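Local coordinates for protein pyruvate kinase (Cryptosporidium parvum, PDB 4DRS) that probably catalyses the last step of glycolysis, passing phosphate from phosphoenolpyruvate to ADP to give pyruvate and ATP, with magnesium and potassium, at residues 219-224 against 231-236; 223-228 against 263-268. All coordinates share one frame; numbering follows the deposited sequence.

Contact 1: residues 219-224 against 231-236; sequences HDIVDF and DFIALS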
loop_
_atom_site.group_PDB
_atom_site.type_symbol
_atom_site.label_atom_id
_atom_site.label_comp_id
_atom_site.label_asym_id
_atom_site.label_seq_id
_atom_site.Cartn_x
_atom_site.Cartn_y
_atom_site.Cartn_z
ATOM N N HIS A 219 -16.324 36.783 34.742
ATOM C CA HIS A 219 -15.723 37.032 36.041
ATOM C C HIS A 219 -14.726 35.961 36.397
ATOM O O HIS A 219 -13.623 36.265 36.854
ATOM C CB HIS A 219 -16.801 37.163 37.120
ATOM C CG HIS A 219 -16.252 37.167 38.532
ATOM N ND1 HIS A 219 -15.700 38.265 39.095
ATOM C CD2 HIS A 219 -16.172 36.151 39.487
ATOM C CE1 HIS A 219 -15.294 37.972 40.346
ATOM N NE2 HIS A 219 -15.583 36.677 40.585
ATOM N N ASP A 220 -15.099 34.700 36.187
ATOM C CA ASP A 220 -14.204 33.583 36.470
ATOM C C ASP A 220 -12.984 33.567 35.550
ATOM O O ASP A 220 -11.883 33.227 35.984
ATOM C CB ASP A 220 -14.956 32.255 36.366
ATOM C CG ASP A 220 -16.048 32.115 37.406
ATOM O OD1 ASP A 220 -15.922 32.704 38.503
ATOM O OD2 ASP A 220 -17.034 31.401 37.127
ATOM N N ILE A 221 -13.181 33.926 34.283
ATOM C CA ILE A 221 -12.090 33.938 33.309
ATOM C C ILE A 221 -11.063 35.012 33.667
ATOM O O ILE A 221 -9.864 34.725 33.770
ATOM C CB ILE A 221 -12.605 34.138 31.862
ATOM C CG1 ILE A 221 -13.291 32.863 31.355
ATOM C CG2 ILE A 221 -11.463 34.527 30.928
ATOM C CD1 ILE A 221 -14.184 33.062 30.149
ATOM N N VAL A 222 -11.547 36.238 33.873
ATOM C CA VAL A 222 -10.688 37.377 34.167
ATOM C C VAL A 222 -10.125 37.303 35.582
ATOM O O VAL A 222 -8.912 37.395 35.769
ATOM C CB VAL A 222 -11.430 38.720 33.973
ATOM C CG1 VAL A 222 -10.542 39.895 34.370
ATOM C CG2 VAL A 222 -11.911 38.871 32.535
ATOM N N ASP A 223 -11.006 37.126 36.567
ATOM C CA ASP A 223 -10.634 37.256 37.982
ATOM C C ASP A 223 -10.160 35.971 38.648
ATOM O O ASP A 223 -9.868 35.965 39.847
ATOM C CB ASP A 223 -11.777 37.871 38.794
ATOM C CG ASP A 223 -11.948 39.349 38.530
ATOM O OD1 ASP A 223 -10.922 40.057 38.409
ATOM O OD2 ASP A 223 -13.109 39.808 38.445
ATOM N N PHE A 224 -10.087 34.884 37.888
ATOM C CA PHE A 224 -9.502 33.660 38.418
ATOM C C PHE A 224 -8.443 33.072 37.481
ATOM O O PHE A 224 -7.268 33.008 37.844
ATOM C CB PHE A 224 -10.579 32.634 38.778
ATOM C CG PHE A 224 -10.123 31.614 39.774
ATOM C CD1 PHE A 224 -10.445 31.751 41.122
ATOM C CD2 PHE A 224 -9.356 30.522 39.375
ATOM C CE1 PHE A 224 -10.017 30.813 42.051
ATOM C CE2 PHE A 224 -8.927 29.581 40.301
ATOM C CZ PHE A 224 -9.261 29.724 41.640
ATOM N N ASP A 231 -3.691 27.632 33.206
ATOM C CA ASP A 231 -3.153 27.158 31.932
ATOM C C ASP A 231 -4.194 26.860 30.855
ATOM O O ASP A 231 -3.906 26.983 29.656
ATOM C CB ASP A 231 -2.279 25.936 32.177
ATOM C CG ASP A 231 -1.307 26.153 33.313
ATOM O OD1 ASP A 231 -0.368 26.963 33.137
ATOM O OD2 ASP A 231 -1.491 25.523 34.380
ATOM N N PHE A 232 -5.395 26.483 31.277
ATOM C CA PHE A 232 -6.455 26.130 30.341
ATOM C C PHE A 232 -7.802 26.697 30.779
ATOM O O PHE A 232 -8.104 26.771 31.978
ATOM C CB PHE A 232 -6.565 24.604 30.188
ATOM C CG PHE A 232 -5.249 23.917 29.956
ATOM C CD1 PHE A 232 -4.671 23.896 28.692
ATOM C CD2 PHE A 232 -4.582 23.298 31.004
ATOM C CE1 PHE A 232 -3.448 23.273 28.480
ATOM C CE2 PHE A 232 -3.363 22.670 30.798
ATOM C CZ PHE A 232 -2.795 22.653 29.532
ATOM N N ILE A 233 -8.599 27.096 29.792
ATOM C CA ILE A 233 -9.995 27.432 29.993
ATOM C C ILE A 233 -10.818 26.433 29.179
ATOM O O ILE A 233 -10.798 26.455 27.945
ATOM C CB ILE A 233 -10.323 28.877 29.528
ATOM C CG1 ILE A 233 -9.531 29.909 30.335
ATOM C CG2 ILE A 233 -11.819 29.154 29.660
ATOM C CD1 ILE A 233 -9.534 31.304 29.740
ATOM N N ALA A 234 -11.516 25.541 29.873
ATOM C CA ALA A 234 -12.442 24.628 29.221
ATOM C C ALA A 234 -13.775 25.346 29.099
ATOM O O ALA A 234 -14.491 25.532 30.084
ATOM C CB ALA A 234 -12.583 23.331 30.008
ATOM N N LEU A 235 -14.082 25.772 27.884
ATOM C CA LEU A 235 -15.248 26.598 27.622
ATOM C C LEU A 235 -16.472 25.709 27.383
ATOM O O LEU A 235 -16.547 25.001 26.370
ATOM C CB LEU A 235 -14.958 27.491 26.415
ATOM C CG LEU A 235 -15.480 28.921 26.353
ATOM C CD1 LEU A 235 -15.009 29.737 27.548
ATOM C CD2 LEU A 235 -15.028 29.563 25.045
ATOM N N SER A 236 -17.410 25.726 28.327
ATOM C CA SER A 236 -18.600 24.864 28.253
ATOM C C SER A 236 -19.605 25.294 27.185
ATOM O O SER A 236 -19.850 26.487 26.995
ATOM C CB SER A 236 -19.304 24.778 29.613
ATOM O OG SER A 236 -18.489 24.137 30.573
#
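Ile-221 on helix 215-226 meets Ile-233 and Leu-235 on strand 232-235, and the contact illustrates packing in a (beta/alpha)8 barrel: this outer helix, which leads into the strand, lies on the strand's outward-facing side chains. The two isoleucines make the closer contact: the branch methyl CG2 of Ile-221 rests 3.9 Å from CD1 of Ile-233, and the side chains cross at about a right angle. Ile-233 sends its CB toward the helix, and its extended second torsion (chi2 166°) carries CD1 outward to the helix. Ile-221 has CG1 beside its backbone N and CG2 anti to it (chi1 -73°), which divides its two arms between two residues of the strand: CG2 goes to Ile-233, whereas CD1 lies a looser 4.3 Å from CD1 of Leu-235.

Several polar groups have partners away from this interface. Within the helix the N of Asp-223 bonds to the O of His-219. Asp-220 forms a salt bridge with Lys-216, and Asp-231 forms one with Arg-461. The strand is hydrogen-bonded through its backbone to strands 105-109 and 266-271, and the alternate residues Phe-232 and Ala-234 pack on side chains of both neighbours instead of on the helix.

Helix 241-252 completes the apolar layer, placing Ile-250 against Ile-221 and Cys-247 against Leu-235. The helix-strand contact itself is thus made by three buried aliphatic side chains, through dispersion and the hydrophobic effect; it is non-directional, with the CA atoms of Ile-221 and Ile-233 7.6 Å apart.

Contact 2: residues 223-228 against 263-268; sequences DFALKY and SSIKII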
loop_
_atom_site.group_PDB
_atom_site.type_symbol
_atom_site.label_atom_id
_atom_site.label_comp_id
_atom_site.label_asym_id
_atom_site.label_seq_id
_atom_site.Cartn_x
_atom_site.Cartn_y
_atom_site.Cartn_z
ATOM N N ASP A 223 -11.006 37.126 36.567
ATOM C CA ASP A 223 -10.634 37.256 37.982
ATOM C C ASP A 223 -10.160 35.971 38.648
ATOM O O ASP A 223 -9.868 35.965 39.847
ATOM C CB ASP A 223 -11.777 37.871 38.794
ATOM C CG ASP A 223 -11.948 39.349 38.530
ATOM O OD1 ASP A 223 -10.922 40.057 38.409
ATOM O OD2 ASP A 223 -13.109 39.808 38.445
ATOM N N PHE A 224 -10.087 34.884 37.888
ATOM C CA PHE A 224 -9.502 33.660 38.418
ATOM C C PHE A 224 -8.443 33.072 37.481
ATOM O O PHE A 224 -7.268 33.008 37.844
ATOM C CB PHE A 224 -10.579 32.634 38.778
ATOM C CG PHE A 224 -10.123 31.614 39.774
ATOM C CD1 PHE A 224 -10.445 31.751 41.122
ATOM C CD2 PHE A 224 -9.356 30.522 39.375
ATOM C CE1 PHE A 224 -10.017 30.813 42.051
ATOM C CE2 PHE A 224 -8.927 29.581 40.301
ATOM C CZ PHE A 224 -9.261 29.724 41.640
ATOM N N ALA A 225 -8.860 32.667 36.279
ATOM C CA ALA A 225 -7.952 32.074 35.287
ATOM C C ALA A 225 -6.801 33.002 34.895
ATOM O O ALA A 225 -5.641 32.605 34.933
ATOM C CB ALA A 225 -8.722 31.622 34.054
ATOM N N LEU A 226 -7.117 34.240 34.529
ATOM C CA LEU A 226 -6.076 35.184 34.158
ATOM C C LEU A 226 -5.350 35.696 35.392
ATOM O O LEU A 226 -4.114 35.735 35.423
ATOM C CB LEU A 226 -6.647 36.339 33.334
ATOM C CG LEU A 226 -7.227 35.963 31.963
ATOM C CD1 LEU A 226 -7.725 37.196 31.227
ATOM C CD2 LEU A 226 -6.195 35.214 31.126
ATOM N N LYS A 227 -6.125 36.064 36.412
ATOM C CA LYS A 227 -5.587 36.624 37.645
ATOM C C LYS A 227 -4.555 35.698 38.289
ATOM O O LYS A 227 -3.461 36.136 38.644
ATOM C CB LYS A 227 -6.721 36.941 38.628
ATOM C CG LYS A 227 -6.271 37.700 39.868
ATOM C CD LYS A 227 -7.423 37.941 40.831
ATOM C CE LYS A 227 -6.912 38.511 42.145
ATOM N NZ LYS A 227 -8.011 39.051 42.995
ATOM N N TYR A 228 -4.898 34.420 38.420
ATOM C CA TYR A 228 -4.007 33.458 39.062
ATOM C C TYR A 228 -3.151 32.654 38.083
ATOM O O TYR A 228 -2.529 31.661 38.472
ATOM C CB TYR A 228 -4.790 32.534 40.000
ATOM C CG TYR A 228 -5.559 33.282 41.064
ATOM C CD1 TYR A 228 -4.928 34.238 41.863
ATOM C CD2 TYR A 228 -6.915 33.044 41.266
ATOM C CE1 TYR A 228 -5.628 34.934 42.834
ATOM C CE2 TYR A 228 -7.626 33.734 42.236
ATOM C CZ TYR A 228 -6.977 34.675 43.017
ATOM O OH TYR A 228 -7.672 35.365 43.977
ATOM N N SER A 263 -2.089 36.903 28.029
ATOM C CA SER A 263 -1.859 35.553 28.506
ATOM C C SER A 263 -1.795 34.561 27.344
ATOM O O SER A 263 -2.500 34.712 26.345
ATOM C CB SER A 263 -2.965 35.151 29.480
ATOM O OG SER A 263 -2.784 33.824 29.932
ATOM N N SER A 264 -0.945 33.551 27.478
ATOM C CA SER A 264 -0.908 32.472 26.498
ATOM C C SER A 264 -1.778 31.287 26.954
ATOM O O SER A 264 -1.616 30.165 26.476
ATOM C CB SER A 264 0.538 32.049 26.209
ATOM O OG SER A 264 1.177 31.597 27.392
ATOM N N ILE A 265 -2.705 31.556 27.873
ATOM C CA ILE A 265 -3.671 30.567 28.350
ATOM C C ILE A 265 -4.448 29.961 27.176
ATOM O O ILE A 265 -4.855 30.669 26.258
ATOM C CB ILE A 265 -4.632 31.169 29.418
ATOM C CG1 ILE A 265 -5.412 30.059 30.133
ATOM C CG2 ILE A 265 -5.564 32.220 28.804
ATOM C CD1 ILE A 265 -6.130 30.501 31.390
ATOM N N LYS A 266 -4.651 28.646 27.220
ATOM C CA LYS A 266 -5.223 27.918 26.089
ATOM C C LYS A 266 -6.722 27.682 26.202
ATOM O O LYS A 266 -7.230 27.301 27.255
ATOM C CB LYS A 266 -4.459 26.610 25.854
ATOM C CG LYS A 266 -3.137 26.840 25.146
ATOM C CD LYS A 266 -2.097 25.799 25.514
ATOM C CE LYS A 266 -0.697 26.368 25.311
ATOM N NZ LYS A 266 -0.419 27.529 26.214
ATOM N N ILE A 267 -7.418 27.937 25.100
ATOM C CA ILE A 267 -8.863 27.772 25.026
ATOM C C ILE A 267 -9.192 26.380 24.513
ATOM O O ILE A 267 -8.815 26.007 23.397
ATOM C CB ILE A 267 -9.512 28.832 24.109
ATOM C CG1 ILE A 267 -9.230 30.239 24.644
ATOM C CG2 ILE A 267 -11.013 28.583 23.976
ATOM C CD1 ILE A 267 -9.582 31.350 23.673
ATOM N N ILE A 268 -9.891 25.620 25.343
ATOM C CA ILE A 268 -10.324 24.283 24.985
ATOM C C ILE A 268 -11.844 24.296 24.907
ATOM O O ILE A 268 -12.522 24.468 25.916
ATOM C CB ILE A 268 -9.801 23.242 26.002
ATOM C CG1 ILE A 268 -8.268 23.286 26.029
ATOM C CG2 ILE A 268 -10.307 21.842 25.664
ATOM C CD1 ILE A 268 -7.649 22.512 27.164
#
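Leu-226 and Ser-263 bring the two backbones nearest, with CA atoms 7.1 Å apart, where the last part of helix 215-226 passes the loop leading into strand 266-271. One methyl of Leu-226, CD2, rests against two neighbours at once, 3.6 Å from CB of Ser-263 and 3.8 Å from CG2 of Ile-265. The Leu-226 and Ile-265 side chains cross at about a right angle. The other arm of Ile-265 leaves anti to its backbone N (chi1 -167°), ending with CD1 3.9 Å from CB of Ala-225. The contact belongs to the outer layer of the TIM barrel, where Ile-251 of helix 241-252 also packs on Ile-265.

The loop has its own polar bonds. Ser-263 OG accepts the N-H of Ile-265 at 3.1 Å with an angle of 151°, forming an ST turn. Lys-266 NZ donates to Ser-264 O at 2.9 Å, the donor tilted 24° out of the carbonyl plane. On the helix, Phe-224 and Tyr-228 form a T-shaped pair, the Tyr-228 edge (CD2) 3.7 Å above the Phe-224 ring centre.

Chemically, the serine does two jobs: its CB gives apolar surface to Leu-226 while its hydroxyl accepts the N-H two residues ahead.

In the fold
Both contacts start from helix 215-226, with centres about 6 Å apart; their helix segments overlap at Asp-223 and Phe-224, though neither residue carries either contact. Contact 1 joins the helix to strand 232-235, the next in the chain; contact 2 continues one strand farther, to the entrance of strand 266-271. These strands are neighbours in the parallel barrel, probably hydrogen-bonded from Leu-235 N to Ile-268 O (2.8 Å) and from Ile-268 N to Ile-233 O (2.9 Å). The two apolar patches merge where Ile-233 CG1 meets Ile-265 CD1 at 3.6 Å. Arg-74 binds ADP in a structure of this protein; no ADP is bound to this chain, and the Ile-233 side chain lies about 10 Å from that of Arg-74, near the site but not part of it.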